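Local coordinates for periplasmic solute binding protein (Pectobacterium atrosepticum, PDB 4RY1) that probably binds a sugar in the periplasm and hands it to an ABC-type transporter for uptake into the cell, at residues Gly56-Val61 against Ala291-Ser296; Asp77-Leu82 against Lys107-Pro112; Ser119-Lys124 against Met246-Ser251; Gln193-Ser198 against Ser400-Ile405; Ala264-Gly269 against Gly344-Asn349. All coordinates share one frame; numbering follows the deposited sequence. Where two conformers were deposited one is given.

Interaction 1. Residues Gly56-Val61 against Ala291-Ser296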
# COMPACT_ATOMS: atom_id res chain seq x y z
N GLY A 56 -26.25 -2.31 8.47
CA GLY A 56 -26.14 -1.50 9.69
C GLY A 56 -25.45 -2.21 10.85
O GLY A 56 -25.62 -1.83 12.00
N GLN A 57 -24.68 -3.25 10.53
CA GLN A 57 -24.07 -4.11 11.55
C GLN A 57 -22.56 -3.84 11.78
O GLN A 57 -21.90 -4.58 12.49
CB GLN A 57 -24.24 -5.60 11.20
CG GLN A 57 -25.68 -6.07 11.04
CD GLN A 57 -26.56 -5.66 12.19
OE1 GLN A 57 -27.40 -4.78 12.05
NE2 GLN A 57 -26.35 -6.27 13.35
N GLU A 58 -22.03 -2.83 11.12
CA GLU A 58 -20.59 -2.57 11.19
C GLU A 58 -20.16 -2.10 12.59
O GLU A 58 -20.94 -1.52 13.35
CB GLU A 58 -20.21 -1.55 10.13
CG GLU A 58 -20.70 -0.13 10.35
CD GLU A 58 -22.10 0.17 9.81
OE1 GLU A 58 -22.95 -0.75 9.65
OE2 GLU A 58 -22.35 1.36 9.59
N PRO A 59 -18.88 -2.33 12.92
CA PRO A 59 -18.38 -1.83 14.18
C PRO A 59 -18.31 -0.32 14.27
O PRO A 59 -18.32 0.38 13.27
CB PRO A 59 -16.97 -2.41 14.27
CG PRO A 59 -16.73 -3.21 13.06
CD PRO A 59 -17.85 -2.98 12.12
N ASP A 60 -18.21 0.16 15.50
CA ASP A 60 -18.13 1.61 15.75
C ASP A 60 -16.88 2.25 15.14
O ASP A 60 -16.93 3.37 14.66
CB ASP A 60 -18.16 1.90 17.25
CG ASP A 60 -19.42 1.36 17.91
OD1 ASP A 60 -19.43 0.17 18.27
OD2 ASP A 60 -20.40 2.11 17.97
N VAL A 61 -15.77 1.53 15.27
CA VAL A 61 -14.48 1.93 14.70
C VAL A 61 -14.01 0.85 13.74
O VAL A 61 -13.95 -0.34 14.10
CB VAL A 61 -13.40 2.18 15.77
CG1 VAL A 61 -12.04 2.55 15.14
CG2 VAL A 61 -13.83 3.29 16.69
N ALA A 291 -12.07 4.81 10.70
CA ALA A 291 -13.36 5.46 10.45
C ALA A 291 -14.34 5.09 11.56
O ALA A 291 -14.25 4.02 12.13
CB ALA A 291 -13.92 5.02 9.11
N ILE A 292 -15.26 6.00 11.83
CA ILE A 292 -16.37 5.78 12.78
C ILE A 292 -17.67 5.51 11.99
O ILE A 292 -17.95 6.17 11.00
CB ILE A 292 -16.55 6.98 13.72
CG1 ILE A 292 -15.30 7.19 14.56
CG2 ILE A 292 -17.78 6.83 14.60
CD1 ILE A 292 -15.31 8.43 15.45
N SER A 293 -18.43 4.53 12.47
CA SER A 293 -19.70 4.16 11.86
C SER A 293 -20.63 5.35 11.80
O SER A 293 -20.76 6.07 12.78
CB SER A 293 -20.40 3.07 12.65
OG SER A 293 -21.74 2.92 12.19
N LYS A 294 -21.29 5.51 10.65
CA LYS A 294 -22.15 6.66 10.40
C LYS A 294 -23.17 6.77 11.52
O LYS A 294 -23.47 7.87 11.98
CB LYS A 294 -22.84 6.60 9.02
CG LYS A 294 -23.37 7.97 8.56
CD LYS A 294 -24.14 7.93 7.25
CE LYS A 294 -24.36 9.34 6.67
NZ LYS A 294 -25.08 9.31 5.36
N ASN A 295 -23.71 5.62 11.95
CA ASN A 295 -24.76 5.61 12.96
C ASN A 295 -24.35 5.00 14.30
O ASN A 295 -25.19 4.51 15.06
CB ASN A 295 -26.00 4.89 12.41
CG ASN A 295 -26.40 5.41 11.04
OD1 ASN A 295 -26.38 4.68 10.05
ND2 ASN A 295 -26.75 6.69 10.97
N SER A 296 -23.06 5.06 14.62
CA SER A 296 -22.62 4.67 15.97
C SER A 296 -23.41 5.42 17.03
O SER A 296 -23.65 6.62 16.89
CB SER A 296 -21.15 5.04 16.17
OG SER A 296 -20.68 4.73 17.48
O HOH W 1 -20.77 3.38 8.63

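Interaction 2. Residues Asp77-Leu82 against Lys107-Pro112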
# COMPACT_ATOMS: atom_id res chain seq x y z
N ASP A 77 -23.05 5.82 1.65
CA ASP A 77 -23.62 6.64 2.72
C ASP A 77 -22.58 7.46 3.45
O ASP A 77 -22.92 8.42 4.13
CB ASP A 77 -24.30 5.77 3.78
CG ASP A 77 -25.49 4.99 3.24
OD1 ASP A 77 -26.14 5.44 2.28
OD2 ASP A 77 -25.81 3.92 3.83
N GLY A 78 -21.31 7.08 3.33
CA GLY A 78 -20.26 7.74 4.07
C GLY A 78 -20.18 7.27 5.51
O GLY A 78 -21.03 6.53 6.02
N PHE A 79 -19.13 7.73 6.13
CA PHE A 79 -18.86 7.46 7.53
C PHE A 79 -19.22 8.67 8.38
O PHE A 79 -19.58 9.76 7.87
CB PHE A 79 -17.39 7.04 7.68
CG PHE A 79 -17.08 5.73 6.99
CD1 PHE A 79 -17.65 4.54 7.42
CD2 PHE A 79 -16.27 5.69 5.87
CE1 PHE A 79 -17.39 3.34 6.78
CE2 PHE A 79 -16.00 4.48 5.24
CZ PHE A 79 -16.56 3.31 5.70
N TYR A 80 -19.14 8.49 9.70
CA TYR A 80 -19.31 9.61 10.60
C TYR A 80 -18.26 10.68 10.30
O TYR A 80 -17.06 10.38 10.18
CB TYR A 80 -19.22 9.13 12.03
CG TYR A 80 -19.37 10.20 13.08
CD1 TYR A 80 -20.61 10.48 13.64
CD2 TYR A 80 -18.25 10.89 13.58
CE1 TYR A 80 -20.75 11.43 14.64
CE2 TYR A 80 -18.39 11.85 14.55
CZ TYR A 80 -19.64 12.11 15.09
OH TYR A 80 -19.72 13.06 16.09
N ASP A 81 -18.71 11.93 10.20
CA ASP A 81 -17.81 13.04 9.87
C ASP A 81 -16.90 13.37 11.05
O ASP A 81 -17.31 13.97 12.04
CB ASP A 81 -18.64 14.25 9.47
CG ASP A 81 -17.81 15.46 9.10
OD1 ASP A 81 -16.56 15.39 9.06
OD2 ASP A 81 -18.46 16.51 8.86
N LEU A 82 -15.62 13.00 10.91
CA LEU A 82 -14.66 13.19 12.01
C LEU A 82 -14.36 14.64 12.37
O LEU A 82 -13.88 14.91 13.46
CB LEU A 82 -13.35 12.48 11.70
CG LEU A 82 -13.43 10.96 11.50
CD1 LEU A 82 -12.03 10.42 11.28
CD2 LEU A 82 -14.06 10.23 12.67
N LYS A 107 -16.41 16.53 4.33
CA LYS A 107 -16.59 15.68 5.51
C LYS A 107 -15.43 14.69 5.62
O LYS A 107 -15.10 14.00 4.66
CB LYS A 107 -17.89 14.92 5.39
CG LYS A 107 -19.09 15.85 5.32
CD LYS A 107 -20.39 15.11 5.49
CE LYS A 107 -21.59 16.06 5.48
NZ LYS A 107 -21.93 16.47 4.09
N LEU A 108 -14.79 14.67 6.78
CA LEU A 108 -13.61 13.82 6.98
C LEU A 108 -14.03 12.38 7.24
O LEU A 108 -14.65 12.09 8.26
CB LEU A 108 -12.75 14.37 8.11
CG LEU A 108 -11.46 13.61 8.39
CD1 LEU A 108 -10.54 13.57 7.18
CD2 LEU A 108 -10.73 14.22 9.58
N GLN A 109 -13.71 11.48 6.32
CA GLN A 109 -14.24 10.12 6.34
C GLN A 109 -13.45 9.16 7.23
O GLN A 109 -13.97 8.11 7.61
CB GLN A 109 -14.28 9.55 4.91
CG GLN A 109 -15.15 10.36 3.95
CD GLN A 109 -16.57 10.48 4.46
OE1 GLN A 109 -17.07 11.59 4.74
NE2 GLN A 109 -17.21 9.35 4.61
N GLY A 110 -12.20 9.49 7.49
CA GLY A 110 -11.31 8.60 8.24
C GLY A 110 -10.06 9.35 8.64
O GLY A 110 -9.73 10.37 8.06
N LEU A 111 -9.38 8.83 9.65
CA LEU A 111 -8.17 9.47 10.17
C LEU A 111 -6.97 8.59 9.74
O LEU A 111 -6.87 7.42 10.15
CB LEU A 111 -8.22 9.56 11.68
CG LEU A 111 -7.08 10.27 12.39
CD1 LEU A 111 -6.78 11.65 11.80
CD2 LEU A 111 -7.44 10.37 13.88
N PRO A 112 -6.06 9.10 8.91
CA PRO A 112 -4.92 8.28 8.56
C PRO A 112 -4.11 7.82 9.74
O PRO A 112 -3.76 8.62 10.60
CB PRO A 112 -4.10 9.20 7.65
CG PRO A 112 -5.14 10.05 7.01
CD PRO A 112 -6.10 10.35 8.13
O HOH W 2 -15.16 8.33 10.14

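Interaction 3. Residues Ser119-Lys124 against Met246-Ser251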
# COMPACT_ATOMS: atom_id res chain seq x y z
N SER A 119 8.38 2.04 -2.33
CA SER A 119 9.82 2.16 -2.51
C SER A 119 10.43 0.77 -2.69
O SER A 119 9.80 -0.24 -2.45
CB SER A 119 10.45 2.95 -1.37
OG SER A 119 10.19 2.35 -0.11
N MET A 120 11.64 0.74 -3.24
CA MET A 120 12.35 -0.51 -3.40
C MET A 120 13.00 -1.00 -2.12
O MET A 120 13.69 -0.25 -1.41
CB MET A 120 13.42 -0.35 -4.48
CG MET A 120 12.82 -0.28 -5.86
SD MET A 120 11.98 -1.78 -6.42
CE MET A 120 11.78 -1.31 -8.14
N ILE A 121 12.83 -2.29 -1.86
CA ILE A 121 13.50 -3.00 -0.78
C ILE A 121 14.32 -4.07 -1.52
O ILE A 121 13.77 -4.84 -2.30
CB ILE A 121 12.49 -3.64 0.20
CG1 ILE A 121 11.63 -2.54 0.83
CG2 ILE A 121 13.22 -4.46 1.25
CD1 ILE A 121 12.40 -1.71 1.82
N TYR A 122 15.62 -4.11 -1.27
CA TYR A 122 16.51 -5.02 -1.96
C TYR A 122 17.22 -5.94 -1.00
O TYR A 122 17.52 -5.56 0.14
CB TYR A 122 17.56 -4.23 -2.75
CG TYR A 122 17.07 -3.43 -3.92
CD1 TYR A 122 16.29 -4.01 -4.93
CD2 TYR A 122 17.42 -2.08 -4.07
CE1 TYR A 122 15.89 -3.29 -6.05
CE2 TYR A 122 17.02 -1.34 -5.18
CZ TYR A 122 16.25 -1.93 -6.16
OH TYR A 122 15.87 -1.22 -7.29
N ASN A 123 17.54 -7.13 -1.49
CA ASN A 123 18.35 -8.11 -0.78
C ASN A 123 19.81 -7.84 -1.13
O ASN A 123 20.30 -8.17 -2.21
CB ASN A 123 17.98 -9.54 -1.15
CG ASN A 123 18.69 -10.56 -0.29
OD1 ASN A 123 19.88 -10.41 -0.02
ND2 ASN A 123 17.97 -11.57 0.18
N LYS A 124 20.49 -7.20 -0.19
CA LYS A 124 21.86 -6.75 -0.41
C LYS A 124 22.80 -7.87 -0.84
O LYS A 124 23.63 -7.72 -1.73
CB LYS A 124 22.41 -6.10 0.86
CG LYS A 124 23.87 -5.69 0.76
CD LYS A 124 24.37 -5.12 2.09
CE LYS A 124 25.88 -5.08 2.21
NZ LYS A 124 26.47 -4.21 1.17
N MET A 246 11.69 -6.08 -3.83
CA MET A 246 10.25 -5.87 -3.93
C MET A 246 9.97 -4.38 -3.92
O MET A 246 10.67 -3.61 -3.25
CB MET A 246 9.51 -6.54 -2.76
CG MET A 246 9.43 -8.05 -2.84
SD MET A 246 8.37 -8.80 -4.12
CE MET A 246 9.00 -10.49 -3.92
N TYR A 247 8.93 -3.99 -4.65
CA TYR A 247 8.45 -2.61 -4.70
C TYR A 247 7.22 -2.54 -3.80
O TYR A 247 6.10 -2.73 -4.24
CB TYR A 247 8.10 -2.23 -6.15
CG TYR A 247 7.61 -0.83 -6.40
CD1 TYR A 247 8.41 0.28 -6.14
CD2 TYR A 247 6.37 -0.61 -6.99
CE1 TYR A 247 7.96 1.56 -6.45
CE2 TYR A 247 5.93 0.66 -7.30
CZ TYR A 247 6.73 1.75 -7.04
OH TYR A 247 6.26 3.01 -7.35
N LEU A 248 7.46 -2.23 -2.53
CA LEU A 248 6.42 -2.35 -1.49
C LEU A 248 5.99 -1.00 -0.99
O LEU A 248 6.78 -0.06 -0.94
CB LEU A 248 6.98 -3.10 -0.28
CG LEU A 248 7.44 -4.52 -0.53
CD1 LEU A 248 8.10 -5.08 0.72
CD2 LEU A 248 6.30 -5.40 -1.01
N TRP A 249 4.75 -0.92 -0.51
CA TRP A 249 4.40 0.16 0.42
C TRP A 249 5.31 -0.01 1.64
O TRP A 249 5.48 -1.13 2.14
CB TRP A 249 2.95 0.08 0.86
CG TRP A 249 1.95 0.33 -0.21
CD1 TRP A 249 1.04 -0.56 -0.70
CD2 TRP A 249 1.73 1.57 -0.91
NE1 TRP A 249 0.27 0.06 -1.65
CE2 TRP A 249 0.67 1.35 -1.80
CE3 TRP A 249 2.31 2.85 -0.85
CZ2 TRP A 249 0.20 2.36 -2.65
CZ3 TRP A 249 1.84 3.84 -1.69
CH2 TRP A 249 0.79 3.59 -2.57
N ASP A 250 5.85 1.08 2.20
CA ASP A 250 6.71 0.89 3.38
C ASP A 250 5.95 0.26 4.56
O ASP A 250 6.55 -0.40 5.41
CB ASP A 250 7.55 2.13 3.77
CG ASP A 250 6.73 3.38 3.96
OD1 ASP A 250 5.82 3.36 4.82
OD2 ASP A 250 7.02 4.41 3.29
N SER A 251 4.62 0.40 4.56
CA SER A 251 3.75 -0.22 5.58
C SER A 251 3.69 -1.76 5.46
O SER A 251 3.16 -2.43 6.35
CB SER A 251 2.34 0.37 5.46
OG SER A 251 1.79 0.10 4.19
O HOH W 3 9.05 4.33 1.43
O HOH W 4 8.89 0.01 1.02

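Interaction 4. Residues Gln193-Ser198 against Ser400-Ile405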
# COMPACT_ATOMS: atom_id res chain seq x y z
N GLN A 193 -14.02 9.87 -16.24
CA GLN A 193 -14.34 8.51 -15.78
C GLN A 193 -13.66 7.48 -16.66
O GLN A 193 -14.27 6.50 -17.09
CB GLN A 193 -15.84 8.29 -15.74
CG GLN A 193 -16.46 9.34 -14.85
CD GLN A 193 -17.96 9.29 -14.69
OE1 GLN A 193 -18.66 8.49 -15.32
NE2 GLN A 193 -18.46 10.17 -13.84
N SER A 194 -12.37 7.72 -16.89
CA SER A 194 -11.61 6.99 -17.91
C SER A 194 -10.14 6.91 -17.61
O SER A 194 -9.60 7.62 -16.75
CB SER A 194 -11.79 7.66 -19.29
OG SER A 194 -13.14 7.65 -19.72
N ILE A 195 -9.49 6.00 -18.33
CA ILE A 195 -8.04 5.95 -18.37
C ILE A 195 -7.55 7.26 -19.05
O ILE A 195 -8.08 7.68 -20.08
CB ILE A 195 -7.55 4.69 -19.13
CG1 ILE A 195 -7.88 3.41 -18.35
CG2 ILE A 195 -6.06 4.77 -19.43
CD1 ILE A 195 -7.12 3.23 -17.05
N ALA A 196 -6.56 7.90 -18.44
CA ALA A 196 -5.98 9.15 -18.94
C ALA A 196 -4.93 8.92 -20.04
O ALA A 196 -4.68 9.80 -20.88
CB ALA A 196 -5.36 9.94 -17.80
N TYR A 197 -4.30 7.76 -20.01
CA TYR A 197 -3.33 7.38 -21.05
C TYR A 197 -4.05 7.24 -22.40
O TYR A 197 -5.15 6.72 -22.48
CB TYR A 197 -2.61 6.06 -20.71
CG TYR A 197 -1.77 6.03 -19.46
CD1 TYR A 197 -1.33 7.18 -18.82
CD2 TYR A 197 -1.39 4.82 -18.91
CE1 TYR A 197 -0.57 7.13 -17.66
CE2 TYR A 197 -0.63 4.75 -17.76
CZ TYR A 197 -0.22 5.90 -17.13
OH TYR A 197 0.53 5.79 -15.99
N SER A 198 -3.40 7.74 -23.44
CA SER A 198 -3.83 7.46 -24.80
C SER A 198 -3.67 5.98 -25.14
O SER A 198 -3.01 5.22 -24.41
CB SER A 198 -2.96 8.26 -25.78
OG SER A 198 -1.61 7.80 -25.73
N SER A 400 -10.20 -0.60 -23.25
CA SER A 400 -11.67 -0.62 -23.38
C SER A 400 -12.34 -1.22 -22.14
O SER A 400 -13.33 -0.69 -21.64
CB SER A 400 -12.10 -1.35 -24.67
OG SER A 400 -11.48 -2.61 -24.79
N GLY A 401 -11.79 -2.31 -21.62
CA GLY A 401 -12.39 -2.96 -20.44
C GLY A 401 -12.23 -2.10 -19.18
O GLY A 401 -13.14 -1.99 -18.34
N ALA A 402 -11.05 -1.50 -19.05
CA ALA A 402 -10.76 -0.59 -17.93
C ALA A 402 -11.73 0.58 -17.95
O ALA A 402 -12.30 0.96 -16.92
CB ALA A 402 -9.32 -0.10 -17.99
N ASN A 403 -11.98 1.12 -19.15
CA ASN A 403 -12.90 2.25 -19.26
C ASN A 403 -14.34 1.88 -18.89
O ASN A 403 -15.03 2.66 -18.23
CB ASN A 403 -12.82 2.90 -20.64
CG ASN A 403 -11.62 3.83 -20.78
OD1 ASN A 403 -11.05 4.28 -19.77
ND2 ASN A 403 -11.23 4.13 -22.01
N ARG A 404 -14.78 0.68 -19.27
CA ARG A 404 -16.09 0.16 -18.80
C ARG A 404 -16.14 0.08 -17.28
O ARG A 404 -17.11 0.49 -16.68
CB ARG A 404 -16.45 -1.20 -19.42
CG ARG A 404 -16.70 -1.14 -20.94
CD ARG A 404 -17.10 -2.48 -21.54
NE ARG A 404 -16.01 -3.44 -21.74
CZ ARG A 404 -15.14 -3.42 -22.75
NH1 ARG A 404 -15.18 -2.46 -23.67
NH2 ARG A 404 -14.20 -4.36 -22.83
N ILE A 405 -15.08 -0.45 -16.66
CA ILE A 405 -15.03 -0.57 -15.20
C ILE A 405 -15.13 0.80 -14.53
O ILE A 405 -15.90 0.99 -13.59
CB ILE A 405 -13.74 -1.28 -14.73
CG1 ILE A 405 -13.79 -2.76 -15.11
CG2 ILE A 405 -13.55 -1.14 -13.22
CD1 ILE A 405 -12.44 -3.44 -15.17
O HOH W 5 -14.91 5.25 -19.42
O HOH W 6 -9.42 6.49 -22.23

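Interaction 5. Residues Ala264-Gly269 against Gly344-Asn349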
# COMPACT_ATOMS: atom_id res chain seq x y z
N ALA A 264 19.76 -12.50 6.89
CA ALA A 264 19.42 -11.80 5.65
C ALA A 264 19.53 -10.28 5.86
O ALA A 264 19.28 -9.78 6.95
CB ALA A 264 18.03 -12.17 5.18
N VAL A 265 19.92 -9.58 4.81
CA VAL A 265 20.05 -8.12 4.84
C VAL A 265 19.20 -7.52 3.74
O VAL A 265 19.53 -7.62 2.55
CB VAL A 265 21.51 -7.66 4.66
CG1 VAL A 265 21.58 -6.13 4.63
CG2 VAL A 265 22.39 -8.21 5.79
N LEU A 266 18.11 -6.88 4.17
CA LEU A 266 17.24 -6.08 3.30
C LEU A 266 17.54 -4.59 3.52
O LEU A 266 17.72 -4.16 4.66
CB LEU A 266 15.76 -6.38 3.59
CG LEU A 266 15.31 -7.81 3.27
CD1 LEU A 266 13.83 -7.94 3.60
CD2 LEU A 266 15.56 -8.26 1.84
N GLU A 267 17.60 -3.84 2.43
CA GLU A 267 17.90 -2.41 2.45
C GLU A 267 16.97 -1.60 1.56
O GLU A 267 16.47 -2.06 0.54
CB GLU A 267 19.33 -2.14 1.97
CG GLU A 267 20.43 -2.85 2.73
CD GLU A 267 21.81 -2.41 2.27
OE1 GLU A 267 22.06 -2.38 1.04
OE2 GLU A 267 22.63 -2.08 3.16
N THR A 268 16.76 -0.35 1.97
CA THR A 268 16.05 0.62 1.16
C THR A 268 16.92 1.00 -0.05
O THR A 268 18.11 1.24 0.10
CB THR A 268 15.64 1.86 2.00
OG1 THR A 268 14.81 2.73 1.23
CG2 THR A 268 16.85 2.63 2.50
N GLY A 269 16.32 1.00 -1.24
CA GLY A 269 17.02 1.26 -2.49
C GLY A 269 16.67 2.60 -3.13
O GLY A 269 15.65 3.20 -2.82
N GLY A 344 18.59 1.79 12.39
CA GLY A 344 18.73 0.37 12.02
C GLY A 344 17.44 -0.25 11.51
O GLY A 344 17.41 -1.39 11.06
N ASN A 345 16.36 0.52 11.59
CA ASN A 345 15.02 0.02 11.32
C ASN A 345 14.67 0.25 9.86
O ASN A 345 14.68 1.38 9.38
CB ASN A 345 14.01 0.68 12.26
CG ASN A 345 12.62 0.13 12.04
OD1 ASN A 345 11.98 0.46 11.05
ND2 ASN A 345 12.16 -0.72 12.95
N LEU A 346 14.36 -0.83 9.15
CA LEU A 346 14.16 -0.77 7.70
C LEU A 346 12.94 0.10 7.31
O LEU A 346 12.98 0.83 6.32
CB LEU A 346 14.04 -2.17 7.11
CG LEU A 346 13.88 -2.29 5.60
CD1 LEU A 346 14.99 -1.59 4.82
CD2 LEU A 346 13.82 -3.76 5.23
N LEU A 347 11.85 -0.02 8.07
CA LEU A 347 10.69 0.83 7.84
C LEU A 347 11.04 2.32 8.00
O LEU A 347 10.74 3.13 7.15
CB LEU A 347 9.53 0.42 8.75
CG LEU A 347 8.41 1.46 8.96
CD1 LEU A 347 7.71 1.84 7.66
CD2 LEU A 347 7.42 0.92 9.98
N ALA A 348 11.75 2.65 9.08
CA ALA A 348 12.13 4.04 9.32
C ALA A 348 13.01 4.52 8.19
O ALA A 348 12.88 5.64 7.71
CB ALA A 348 12.88 4.14 10.64
N ASN A 349 13.92 3.67 7.76
CA ASN A 349 14.85 4.06 6.69
C ASN A 349 14.11 4.29 5.35
O ASN A 349 14.33 5.28 4.64
CB ASN A 349 15.94 3.00 6.54
CG ASN A 349 16.94 3.02 7.69
OD1 ASN A 349 17.17 4.06 8.30
ND2 ASN A 349 17.53 1.88 7.99

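Interaction 1. Residues Gly56-Val61 against Ala291-Ser296
V61 and I292 face each other as an antiparallel, non-hydrogen-bonded pair, CA to CA 4.7 Å, where the loop after helix 45-55 enters strand 61-64 alongside strand 284-292. Next to the pair, S293 N donates to D60 O at 2.9 Å (N-H...O 159°), and I292 CA adds a CA-H...O contact to the same oxygen. A second such contact joins V61 CA to A291 O over 3.3 Å. The branched side chains of V61 and I292 share one face of the sheet, where both rest on A302 and M306 of helix 299-310. Towards the loops the contact turns polar. S296 OG gives its proton to D60 OD2 at 2.7 Å, on the anti lone pair of the carboxylate, while D60 OD1 takes the backbone N of R6. Serine suits this place because OG can also accept, here from H298 N. E58 CG, 3.7 Å from S293 OG, leads the carboxylate towards that serine. Its OE2 lies 3.1 Å from S293 OG, an unsettled bond, since that hydroxyl has another acceptor within reach. A water is the clearer link, donating to E58 OE2 at 2.7 Å and accepting from K294 N. D60 thus receives hydrogen bonds on both carboxylate oxygens, from S296 OG and R6 N, and E58 receives one from water, which would favour the ionised forms.

Interaction 2. Residues Asp77-Leu82 against Lys107-Pro112
L108 is held through both polar backbone atoms by two consecutive residues of the loop 77-82. L82 N donates to L108 O at 3.0 Å, a nearly straight bond (171°). L108 N in turn donates to the side chain of D81, at OD1, also at 3.0 Å but more bent (144°) and from above the carboxylate plane. D81 is suited to this because CG, anti to the backbone N (chi1 -180°), carries the acid to the strand, and OD1 accepts from N83 N as well. A water makes the next polar link, donating to Y80 O at 2.8 Å and to Q109 O at 2.8 Å. Charge plays a lesser part: D81 crosses the K107 chain at about a right angle, D81 OD2 lying by CB and CG of K107, and K107 NZ stays 5.9 Å from D81 OD2. The apolar contacts centre on L82. Its CB meets L108 CD2 at 3.8 Å, and its CD1 presses on the peptide joining G110 to L111, 3.5 Å from G110 C; L82 and L111 both go on to M306 of helix 299-310. At the other end of the loop, F79 turns its CB towards Q109 O and packs its side chain on A291. The loop thus gives L108 N an acceptor and L108 O a donor, and a water serves the carbonyls of Y80 and Q109, so these peptide groups are paired without regular strand pairing.

Interaction 3. Residues Ser119-Lys124 against Met246-Ser251
I121 and M246 form a hydrogen-bonded pair in the antiparallel run of strand 107-123 beside strand 245-249, part of the mixed sheet of this periplasmic binding protein fold. I121 N donates to M246 O at 2.9 Å and M246 N to I121 O at 2.9 Å. S119 and L248 repeat the pattern with S119 N to L248 O and L248 N to S119 O. Between them M120 and Y247 make a non-hydrogen-bonded pair with CA atoms 4.6 Å apart, and the strand directions differ by 130°, short of strictly antiparallel. On the M120 and Y247 face, M120 SD, in one of its two conformers, sits 5.3 Å from the centre of the Y247 ring, an oblique Met-aromatic contact. The long, flexible thioether suits this place, as its chain bends at chi2 (-65°) and brings sulfur 3.9 Å from Y247 CB. On the S119, I121 and L248 face, a water bonded to S119 OG donates to L248 O. A second water lies 2.8 Å from S119 OG and 2.8 Å from D250 OD2. Further out, D250 is positioned by T116, whose OG1 bonds OD1, and by S117, whose N bonds OD2. R118 NH1 bonds Y247 O, and L174 lies against both M120 and Y247. Beyond the ring, Y247 OH is hydrogen-bonded to O3 of a bound glycerol, probably from the crystallisation liquor.

Interaction 4. Residues Gln193-Ser198 against Ser400-Ile405
I195 and N403 join a small two-stranded hairpin, 188-189 with 194-195, to the long C-terminal helix 391-409. I195 N donates to N403 OD1 at 2.7 Å, almost perfectly straight (175°) and in the plane of the carbonyl. The asparagine CG, beside its own backbone N (chi1 -80°), lies 3.9 Å from I195 N, with OD1 nearer still. Asparagine suits the place because its amide offers an acceptor and a donor together: ND2 gives a hydrogen to a water at 3.0 Å, and that water donates to I195 O at 2.8 Å. One side chain thus serves both polar backbone atoms of I195, the second through water. In the hairpin, Q193 and S194 together face D189, a G1 beta bulge, with Q193 at a positive phi of 55°. Here another water links the two elements, donating to Q193 O at 2.7 Å and to N403 O at 2.9 Å. The side chain of Q193 itself turns to K407 NZ, and S194 OG bonds K192 O. Isoleucine supplies the apolar part: CG1 of I195 lies 3.8 Å from A402 CB, the short alanine letting strand and helix approach, and the side chain also touches L399, L406 and V202.

Interaction 5. Residues Ala264-Gly269 against Gly344-Asn349
L346, in the first turn of helix 346-356, lays its two methyl groups against L266, E267 and T268 of strand 266-268, part of the mixed sheet of this periplasmic binding protein fold. This is the tight part. CD2 of L346 meets L266 CB at 3.6 Å, while CD1 lies 3.6 Å from T268 N and 3.8 Å from E267 C, so one branch packs on a side chain and the other on the peptide backbone. The leucine CG stands anti to the backbone N (chi1 -178°) on a CB that points toward the strand. I121, I253 and S257 continue the packing around L346. One helical turn on, the contact is looser: T268 CG2 and N349 CB are 4.2 Å apart, their side chains crossing at about a right angle. No hydrogen bond passes between the segments, and the touching residues all keep some exposure to solvent. The polar ends find partners elsewhere, N349 ND2 at P343 O, and E267 with OE1 bonded to Y134 OH and to a bound glycerol. The start of the helix is fixed by its own N-cap, where N345 OD1 accepts from A348 N at 3.0 Å (163°).

Overall arrangement
Interactions 1 and 2 are neighbours, centres 11 Å apart, joined by K294 NZ to D77 O (2.6 Å) and I292 O to Y80 N (2.9 Å). Interactions 3 and 5 make a second pair, 8 Å between centres, where strand 266-268 takes the other edge of strand 107-123 through Y122 N to E267 O (2.9 Å). The two pairs lie on opposite sides of the chain's centre; strand 107-123 serves interactions 2 and 3, whose centres are 31 Å apart. Interaction 4 stands apart, its nearest atoms about 11 Å from interaction 3. Glycerol molecules, probably from the crystallisation liquor, bind at Y247, K124, S251 and E267, around interactions 3 and 5; such molecules often mark pockets.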